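Local coordinates for glyoxylate-induced Protein (Pseudomonas aeruginosa, PDB 1SQ4), which is of unknown function but, as a double beta-barrel protein of the cupin family, may act as a ureidoglycine aminohydrolase, at the interface of chains A and B. Residues are numbered along the deposited sequence; one frame, centred on the assembly and turned at random. Chains: chain A/B, Glyoxylate-induced Protein.

Contacts 1 and 2 are two patches of one interface between copies of the same protein, the centres of their C-alpha atoms about 18 Å apart. They share no residue but draw on neighbouring stretches of chain: A:Pro47 and A:Phe48 come shortly before strand 52-57 and the loop after it, which, with strand 69-76, supply chain A's side of contact 2, while B:Arg268 in contact 1 is close in sequence to B:Met270 and B:Arg271 in contact 2. Contact 1 is apolar across the boundary; contact 2 adds a salt bridge and a hydrogen bond. The whole interface departs from exact two-fold symmetry and may not be biological.

Contact 1: the interface of chains A and B. Residues chain A 47-48, 86; chain B 148-151, 187, 268.
A:Pro47 and A:Phe48, on a loop of one cupin chain, press against three loop segments of its neighbour around B:Val148-B:Val151, B:Met187 and B:Arg268. The apolar packing has two parts. In the first, the proline ring lies against the side chain of B:Met187, a selenomethionine: CG of A:Pro47 is 3.4 Å from CG of B:Met187, with the proline CB and CD also near that same methylene. The two side chains run at a slant to one another, and it is this CG, near the root of the B:Met187 side chain, that meets the ring.

In the second, the phenyl tip of A:Phe48 is directed at the B:Val148-B:Val151 turn. Its CZ is 3.7 Å from CG2 of B:Val151 and 3.8 Å from CA of B:Gly150, which sits at the ring edge. B:Val151 holds CG1 anti to its backbone N (chi1 -177°); this turns CG2 toward chain A. The same CG2 of B:Val151 is 4.1 Å from CB of A:Pro47. CG2 of B:Val148 comes alongside CE2 of A:Phe48 and the amide NE2 of A:Gln86, a poorly ordered side chain whose position is doubtful.

The backbone carbonyl O of B:Asp149 faces the phenyl edge in the ring plane, and within this patch no nitrogen or oxygen pairs up across the boundary in a hydrogen bond. Inside chain B, NH1 of B:Arg268 donates to the carbonyl O of B:Met187 at 2.5 Å, with that oxygen close to the guanidinium plane. CG1 of B:Val148 rests over one face of the same guanidinium, toward its rim. The bond and this packing probably steady the arginine beside B:Met187, the NH1 of B:Arg268 4.1 Å from CG of A:Pro47.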
# COMPACT_ATOMS: atom_id res chain seq x y z
N PRO A 47 -33.14 -25.77 12.54
CA PRO A 47 -34.36 -26.56 12.62
C PRO A 47 -34.46 -27.26 13.94
O PRO A 47 -33.45 -27.64 14.52
CB PRO A 47 -34.20 -27.57 11.49
CG PRO A 47 -33.43 -26.82 10.48
CD PRO A 47 -32.38 -26.11 11.33
N PHE A 48 -35.69 -27.43 14.40
CA PHE A 48 -35.92 -28.14 15.64
C PHE A 48 -35.44 -27.41 16.89
O PHE A 48 -35.16 -28.04 17.92
CB PHE A 48 -35.24 -29.52 15.52
CG PHE A 48 -35.56 -30.25 14.23
CD1 PHE A 48 -36.88 -30.52 13.88
CD2 PHE A 48 -34.54 -30.68 13.38
CE1 PHE A 48 -37.19 -31.21 12.71
CE2 PHE A 48 -34.85 -31.38 12.20
CZ PHE A 48 -36.18 -31.65 11.86
N GLN A 86 -27.78 -32.57 13.62
CA GLN A 86 -28.31 -33.35 12.50
C GLN A 86 -27.21 -34.12 11.79
O GLN A 86 -27.47 -35.08 11.06
CB GLN A 86 -29.00 -32.44 11.50
CG GLN A 86 -30.24 -31.79 12.03
CD GLN A 86 -31.19 -32.81 12.60
OE1 GLN A 86 -30.92 -33.44 13.63
NE2 GLN A 86 -32.32 -33.00 11.92
N VAL B 148 -33.07 -31.26 4.87
CA VAL B 148 -32.83 -31.66 6.24
C VAL B 148 -33.97 -32.57 6.67
O VAL B 148 -35.15 -32.23 6.53
CB VAL B 148 -32.69 -30.44 7.20
CG1 VAL B 148 -33.75 -29.40 6.89
CG2 VAL B 148 -32.81 -30.91 8.64
N ASP B 149 -33.60 -33.74 7.17
CA ASP B 149 -34.56 -34.72 7.62
C ASP B 149 -35.51 -34.16 8.63
O ASP B 149 -35.09 -33.56 9.62
CB ASP B 149 -33.88 -35.93 8.24
CG ASP B 149 -33.48 -36.96 7.22
OD1 ASP B 149 -33.61 -38.18 7.51
OD2 ASP B 149 -33.05 -36.55 6.11
N GLY B 150 -36.80 -34.40 8.39
CA GLY B 150 -37.82 -33.93 9.28
C GLY B 150 -38.40 -32.63 8.78
O GLY B 150 -39.47 -32.21 9.20
N VAL B 151 -37.67 -31.98 7.89
CA VAL B 151 -38.17 -30.74 7.36
C VAL B 151 -38.55 -30.95 5.91
O VAL B 151 -37.74 -31.39 5.10
CB VAL B 151 -37.11 -29.65 7.46
CG1 VAL B 151 -37.68 -28.34 6.96
CG2 VAL B 151 -36.66 -29.52 8.91
N MSE B 187 -38.49 -22.88 8.62
CA MSE B 187 -37.26 -23.62 8.50
C MSE B 187 -37.13 -24.44 7.23
O MSE B 187 -36.12 -25.08 7.00
CB MSE B 187 -37.09 -24.50 9.73
CG MSE B 187 -35.77 -24.28 10.44
SE MSE B 187 -35.45 -22.42 10.93
CE MSE B 187 -35.78 -22.59 12.83
N ARG B 268 -29.56 -23.05 8.33
CA ARG B 268 -28.88 -24.33 8.17
C ARG B 268 -27.53 -24.32 8.89
O ARG B 268 -27.03 -23.26 9.26
CB ARG B 268 -28.70 -24.62 6.68
CG ARG B 268 -28.94 -26.06 6.33
CD ARG B 268 -30.29 -26.31 5.61
NE ARG B 268 -31.43 -25.76 6.31
CZ ARG B 268 -32.70 -25.88 5.92
NH1 ARG B 268 -33.66 -25.32 6.63
NH2 ARG B 268 -33.01 -26.57 4.83

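Contact 2: the interface of chains A and B. Residues chain A 56, 58-59, 69, 71; chain B 64, 212-213, 270-271.
A:Arg59 reaches from a loop of chain A between B:Phe64 and B:Met212, toward B:Glu213, in this interface between cupin barrels. Beyond CB its chain runs extended through chi2, and CD is the first atom to make close contact, 3.4 Å from CD2 of B:Phe64. A bend at chi3 then lays the rest of the group over the phenyl face. NE sits above the ring centre, 3.2 Å from the centroid, a cation-pi contact in which guanidinium and ring are stacked with their planes 22° apart. CZ of the arginine continues over the ring toward the phenyl CZ. On the opposite side of the guanidinium the selenium of B:Met212 lies farther off, displaced toward the rim.

At the tip the two terminal nitrogens part company. NH2 forms a salt bridge and hydrogen bond to the carboxylate OE2 of B:Glu213, 2.6 Å long and fairly straight, at 162° at the hydrogen. It meets OE2 on the syn side, somewhat out of the carboxylate plane, while the oxygen stays near the guanidinium plane. NE points to the same OE2, but that bond is weak. Stacking and the carboxylate together should restrict rotation of the guanidinium, and B:Glu213 may help offset the like charges of A:Arg59 and the nearby, poorly ordered B:Arg271. NH1 turns the other way, to the selenium of B:Met270, 3.9 Å off.

B:Met270, bent at chi2 and chi3, carries the neighbouring apolar patch. Its CG meets CG1 of A:Val56 at 3.7 Å and lies at the ring edge of A:Tyr71, near CE1. CG1 of A:Val56 is anti to the backbone N (chi1 -175°), which directs this methyl at the selenomethionine. The backbone N of B:Met270 donates to the phenolic OH of A:Tyr71 across 3.1 Å.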
# COMPACT_ATOMS: atom_id res chain seq x y z
N VAL A 56 -23.45 -16.50 14.42
CA VAL A 56 -22.53 -17.40 13.73
C VAL A 56 -21.16 -16.76 13.58
O VAL A 56 -21.04 -15.54 13.42
CB VAL A 56 -23.04 -17.82 12.32
CG1 VAL A 56 -22.10 -18.85 11.72
CG2 VAL A 56 -24.44 -18.40 12.41
N ALA A 58 -17.99 -18.26 11.51
CA ALA A 58 -17.28 -19.27 10.74
C ALA A 58 -16.71 -18.59 9.50
O ALA A 58 -17.09 -17.47 9.19
CB ALA A 58 -18.24 -20.39 10.35
N ARG A 59 -15.82 -19.26 8.78
CA ARG A 59 -15.21 -18.70 7.57
C ARG A 59 -14.77 -17.24 7.73
O ARG A 59 -15.12 -16.39 6.89
CB ARG A 59 -16.17 -18.82 6.38
CG ARG A 59 -16.61 -20.23 6.08
CD ARG A 59 -17.15 -20.34 4.66
NE ARG A 59 -18.48 -19.76 4.49
CZ ARG A 59 -19.58 -20.21 5.08
NH1 ARG A 59 -19.52 -21.26 5.89
NH2 ARG A 59 -20.74 -19.61 4.85
N SER A 69 -16.69 -24.64 13.16
CA SER A 69 -17.88 -23.82 13.10
C SER A 69 -18.13 -23.46 14.57
O SER A 69 -18.03 -24.30 15.46
CB SER A 69 -19.04 -24.60 12.49
OG SER A 69 -20.00 -24.98 13.45
N TYR A 71 -20.80 -21.20 17.20
CA TYR A 71 -22.04 -20.44 17.32
C TYR A 71 -22.15 -19.93 18.76
O TYR A 71 -21.58 -20.52 19.68
CB TYR A 71 -23.27 -21.31 17.05
CG TYR A 71 -23.24 -22.22 15.86
CD1 TYR A 71 -22.63 -21.83 14.67
CD2 TYR A 71 -23.92 -23.43 15.88
CE1 TYR A 71 -22.71 -22.63 13.53
CE2 TYR A 71 -24.01 -24.23 14.75
CZ TYR A 71 -23.40 -23.82 13.57
OH TYR A 71 -23.52 -24.57 12.43
N PHE B 64 -14.84 -18.81 -0.91
CA PHE B 64 -16.19 -19.29 -0.67
C PHE B 64 -17.22 -18.39 -1.32
O PHE B 64 -17.87 -17.57 -0.66
CB PHE B 64 -16.45 -19.41 0.84
CG PHE B 64 -17.66 -20.23 1.20
CD1 PHE B 64 -18.94 -19.67 1.18
CD2 PHE B 64 -17.53 -21.57 1.56
CE1 PHE B 64 -20.05 -20.43 1.52
CE2 PHE B 64 -18.64 -22.34 1.91
CZ PHE B 64 -19.91 -21.76 1.89
N MSE B 212 -22.70 -13.65 7.20
CA MSE B 212 -21.91 -14.39 6.23
C MSE B 212 -21.98 -13.71 4.88
O MSE B 212 -22.61 -12.66 4.74
CB MSE B 212 -22.40 -15.83 6.16
CG MSE B 212 -22.30 -16.56 7.51
SE MSE B 212 -20.46 -16.83 8.09
CE MSE B 212 -20.31 -15.40 9.38
N GLU B 213 -21.34 -14.29 3.88
CA GLU B 213 -21.33 -13.70 2.55
C GLU B 213 -22.70 -13.65 1.89
O GLU B 213 -23.54 -14.52 2.10
CB GLU B 213 -20.35 -14.47 1.65
CG GLU B 213 -20.55 -15.99 1.64
CD GLU B 213 -19.83 -16.69 2.79
OE1 GLU B 213 -18.59 -16.54 2.91
OE2 GLU B 213 -20.50 -17.38 3.59
N MSE B 270 -23.43 -24.68 9.36
CA MSE B 270 -22.32 -24.20 8.54
C MSE B 270 -21.58 -25.39 7.93
O MSE B 270 -21.26 -26.35 8.62
CB MSE B 270 -21.36 -23.37 9.39
CG MSE B 270 -21.93 -22.06 9.89
SE MSE B 270 -22.38 -20.82 8.46
CE MSE B 270 -24.27 -21.19 8.35
N ARG B 271 -21.31 -25.33 6.63
CA ARG B 271 -20.61 -26.43 5.95
C ARG B 271 -19.20 -26.66 6.49
O ARG B 271 -18.38 -25.75 6.49
CB ARG B 271 -20.56 -26.19 4.43
CG ARG B 271 -20.30 -24.75 3.99
CD ARG B 271 -21.60 -23.91 3.85
NE ARG B 271 -22.23 -24.07 2.54
CZ ARG B 271 -23.19 -23.28 2.05
NH1 ARG B 271 -23.70 -23.51 0.84
NH2 ARG B 271 -23.65 -22.25 2.76